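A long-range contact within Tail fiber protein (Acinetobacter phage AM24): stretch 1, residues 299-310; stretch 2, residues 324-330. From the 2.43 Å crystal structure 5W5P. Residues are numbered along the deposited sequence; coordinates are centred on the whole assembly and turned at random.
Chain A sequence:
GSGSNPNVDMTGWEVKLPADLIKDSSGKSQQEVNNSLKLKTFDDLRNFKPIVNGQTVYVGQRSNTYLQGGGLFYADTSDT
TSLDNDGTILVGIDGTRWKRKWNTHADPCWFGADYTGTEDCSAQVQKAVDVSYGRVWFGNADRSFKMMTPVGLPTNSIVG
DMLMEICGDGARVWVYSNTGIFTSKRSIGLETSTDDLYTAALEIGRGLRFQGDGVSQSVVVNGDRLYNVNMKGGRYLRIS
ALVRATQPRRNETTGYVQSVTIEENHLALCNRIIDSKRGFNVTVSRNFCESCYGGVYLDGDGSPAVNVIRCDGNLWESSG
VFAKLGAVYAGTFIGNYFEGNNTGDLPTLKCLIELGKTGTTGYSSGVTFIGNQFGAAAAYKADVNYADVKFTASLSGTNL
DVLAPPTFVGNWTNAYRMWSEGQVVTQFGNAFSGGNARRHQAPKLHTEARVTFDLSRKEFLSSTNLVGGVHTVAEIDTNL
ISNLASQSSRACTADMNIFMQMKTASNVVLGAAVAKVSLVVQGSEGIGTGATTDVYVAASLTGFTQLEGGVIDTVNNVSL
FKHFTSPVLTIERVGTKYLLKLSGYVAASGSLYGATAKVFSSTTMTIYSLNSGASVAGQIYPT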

# COMPACT_ATOMS: atom_id res chain seq x y z
N ASP A 299 -15.03 -17.54 -4.71
CA ASP A 299 -16.38 -17.13 -5.09
C ASP A 299 -17.46 -17.99 -4.45
O ASP A 299 -18.49 -18.29 -5.07
CB ASP A 299 -16.53 -17.14 -6.61
CG ASP A 299 -16.07 -18.44 -7.25
OD1 ASP A 299 -15.49 -19.29 -6.53
OD2 ASP A 299 -16.29 -18.61 -8.47
N GLY A 300 -17.27 -18.38 -3.19
CA GLY A 300 -18.31 -19.06 -2.45
C GLY A 300 -19.43 -18.12 -2.05
O GLY A 300 -19.35 -16.90 -2.18
N ASP A 301 -20.52 -18.71 -1.55
CA ASP A 301 -21.73 -17.97 -1.21
C ASP A 301 -21.74 -17.46 0.23
O ASP A 301 -22.81 -17.07 0.72
CB ASP A 301 -22.96 -18.84 -1.47
CG ASP A 301 -23.26 -19.00 -2.95
OD1 ASP A 301 -22.72 -18.21 -3.75
OD2 ASP A 301 -24.02 -19.92 -3.32
N GLY A 302 -20.60 -17.45 0.91
CA GLY A 302 -20.56 -17.07 2.30
C GLY A 302 -20.89 -15.60 2.52
O GLY A 302 -20.90 -14.78 1.61
N SER A 303 -21.15 -15.28 3.79
CA SER A 303 -21.39 -13.90 4.23
C SER A 303 -20.40 -13.58 5.34
O SER A 303 -20.74 -13.64 6.53
CB SER A 303 -22.83 -13.71 4.71
OG SER A 303 -23.74 -14.30 3.80
N PRO A 304 -19.15 -13.21 4.99
CA PRO A 304 -18.68 -13.05 3.61
C PRO A 304 -18.03 -14.30 3.06
O PRO A 304 -17.99 -15.34 3.73
CB PRO A 304 -17.64 -11.94 3.76
CG PRO A 304 -17.00 -12.27 5.08
CD PRO A 304 -18.09 -12.88 5.96
N ALA A 305 -17.53 -14.21 1.83
CA ALA A 305 -16.63 -15.22 1.29
C ALA A 305 -15.17 -14.92 1.60
O ALA A 305 -14.39 -15.85 1.83
CB ALA A 305 -16.82 -15.35 -0.22
N VAL A 306 -14.80 -13.64 1.62
CA VAL A 306 -13.42 -13.22 1.82
C VAL A 306 -13.38 -12.22 2.97
O VAL A 306 -13.99 -11.15 2.89
CB VAL A 306 -12.82 -12.59 0.55
CG1 VAL A 306 -11.35 -12.30 0.74
CG2 VAL A 306 -13.06 -13.49 -0.66
N ASN A 307 -12.66 -12.57 4.03
CA ASN A 307 -12.42 -11.68 5.16
C ASN A 307 -11.05 -11.04 4.94
O ASN A 307 -10.02 -11.61 5.29
CB ASN A 307 -12.47 -12.43 6.48
CG ASN A 307 -13.89 -12.71 6.95
OD1 ASN A 307 -14.49 -13.73 6.59
ND2 ASN A 307 -14.45 -11.80 7.73
N VAL A 308 -11.06 -9.84 4.35
CA VAL A 308 -9.87 -9.07 3.98
C VAL A 308 -9.11 -9.73 2.84
O VAL A 308 -8.63 -10.87 2.96
CB VAL A 308 -8.93 -8.84 5.18
CG1 VAL A 308 -7.76 -7.94 4.78
CG2 VAL A 308 -9.68 -8.23 6.33
N ILE A 309 -8.98 -9.02 1.73
CA ILE A 309 -8.06 -9.38 0.65
C ILE A 309 -7.39 -8.10 0.18
O ILE A 309 -8.02 -7.04 0.12
CB ILE A 309 -8.77 -10.11 -0.51
CG1 ILE A 309 -7.78 -10.49 -1.60
CG2 ILE A 309 -9.90 -9.26 -1.09
CD1 ILE A 309 -8.34 -11.42 -2.65
N ARG A 310 -6.10 -8.19 -0.11
CA ARG A 310 -5.36 -7.08 -0.71
C ARG A 310 -4.68 -7.60 -1.96
O ARG A 310 -4.04 -8.66 -1.92
CB ARG A 310 -4.31 -6.49 0.25
CG ARG A 310 -4.78 -6.31 1.68
CD ARG A 310 -4.62 -7.60 2.48
NE ARG A 310 -4.47 -7.32 3.91
CZ ARG A 310 -4.56 -8.25 4.86
NH1 ARG A 310 -4.42 -7.91 6.13
NH2 ARG A 310 -4.79 -9.51 4.53
N LYS A 324 -12.16 -13.48 -9.23
CA LYS A 324 -13.58 -13.77 -9.21
C LYS A 324 -13.86 -14.09 -7.74
O LYS A 324 -13.63 -15.21 -7.27
CB LYS A 324 -13.96 -14.90 -10.16
CG LYS A 324 -15.37 -15.49 -9.96
CD LYS A 324 -15.76 -16.63 -10.92
CE LYS A 324 -17.23 -16.56 -11.27
NZ LYS A 324 -18.02 -17.08 -10.12
N LEU A 325 -14.33 -13.09 -7.01
CA LEU A 325 -14.53 -13.20 -5.57
C LEU A 325 -16.01 -13.21 -5.23
O LEU A 325 -16.86 -12.70 -5.98
CB LEU A 325 -13.85 -12.03 -4.85
CG LEU A 325 -12.38 -11.82 -5.20
CD1 LEU A 325 -11.81 -10.59 -4.48
CD2 LEU A 325 -11.56 -13.06 -4.86
N GLY A 326 -16.31 -13.80 -4.07
CA GLY A 326 -17.63 -13.73 -3.47
C GLY A 326 -17.81 -12.43 -2.72
O GLY A 326 -17.24 -11.39 -3.07
N ALA A 327 -18.63 -12.48 -1.67
CA ALA A 327 -18.75 -11.34 -0.77
C ALA A 327 -17.40 -11.04 -0.13
O ALA A 327 -16.75 -11.93 0.43
CB ALA A 327 -19.80 -11.63 0.31
N VAL A 328 -16.98 -9.78 -0.21
CA VAL A 328 -15.68 -9.34 0.29
C VAL A 328 -15.90 -8.24 1.32
O VAL A 328 -16.52 -7.22 1.02
CB VAL A 328 -14.78 -8.83 -0.85
CG1 VAL A 328 -13.44 -8.29 -0.29
CG2 VAL A 328 -14.54 -9.92 -1.89
N TYR A 329 -15.38 -8.45 2.53
CA TYR A 329 -15.30 -7.41 3.54
C TYR A 329 -13.86 -6.94 3.66
O TYR A 329 -12.94 -7.77 3.70
CB TYR A 329 -15.80 -7.90 4.91
CG TYR A 329 -17.24 -8.35 4.95
CD1 TYR A 329 -18.10 -8.12 3.89
CD2 TYR A 329 -17.73 -9.02 6.06
CE1 TYR A 329 -19.42 -8.54 3.94
CE2 TYR A 329 -19.05 -9.44 6.12
CZ TYR A 329 -19.89 -9.20 5.05
OH TYR A 329 -21.20 -9.62 5.10
N ALA A 330 -13.65 -5.62 3.71
CA ALA A 330 -12.33 -5.02 3.84
C ALA A 330 -11.39 -5.49 2.73
O ALA A 330 -10.36 -6.13 2.97
CB ALA A 330 -11.74 -5.31 5.23
O HOH W 1 -20.22 -14.55 -0.89

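A single water ties the loop of stretch 1 to the backbone of stretch 2. It donates to G300 O at 2.8 Å and to G302 O at 2.6 Å, and it accepts from A327 N at 2.7 Å. The loop thus meets A327 N through solvent rather than directly.

From A305 on, hydrogen bonds join the backbones, and V306 with V328 and N307 with Y329 form parallel bridges. A327 O accepts two hydrogen bonds, from A305 N at 2.8 Å and from V306 N at 2.9 Å. Y329 N then donates to V306 O at 3.1 Å, nearly straight at 168°. V308 N donates to Y329 O at 2.9 Å. A weak bond from I309 N to A330 O, 3.4 Å, follows.

P304, preceded by a cis peptide bond, lies over one face of the Y329 ring. Its CB is 3.5 Å from the ring centroid of Y329 and almost on the ring normal, a CH-pi contact.

V306 and V328 point to the same face of the sheet, with V306 CB 4.0 Å from V328 CG2. I309 CG2 packs on V328 CG1 at 3.8 Å, and I309 CD1 on L325 CD1 at 4.0 Å.

G326 fits closely: a CB here would clash with G300 O and A305 CB. At the start of both stretches, K324 NZ forms a salt bridge with D299 OD2 at 2.8 Å.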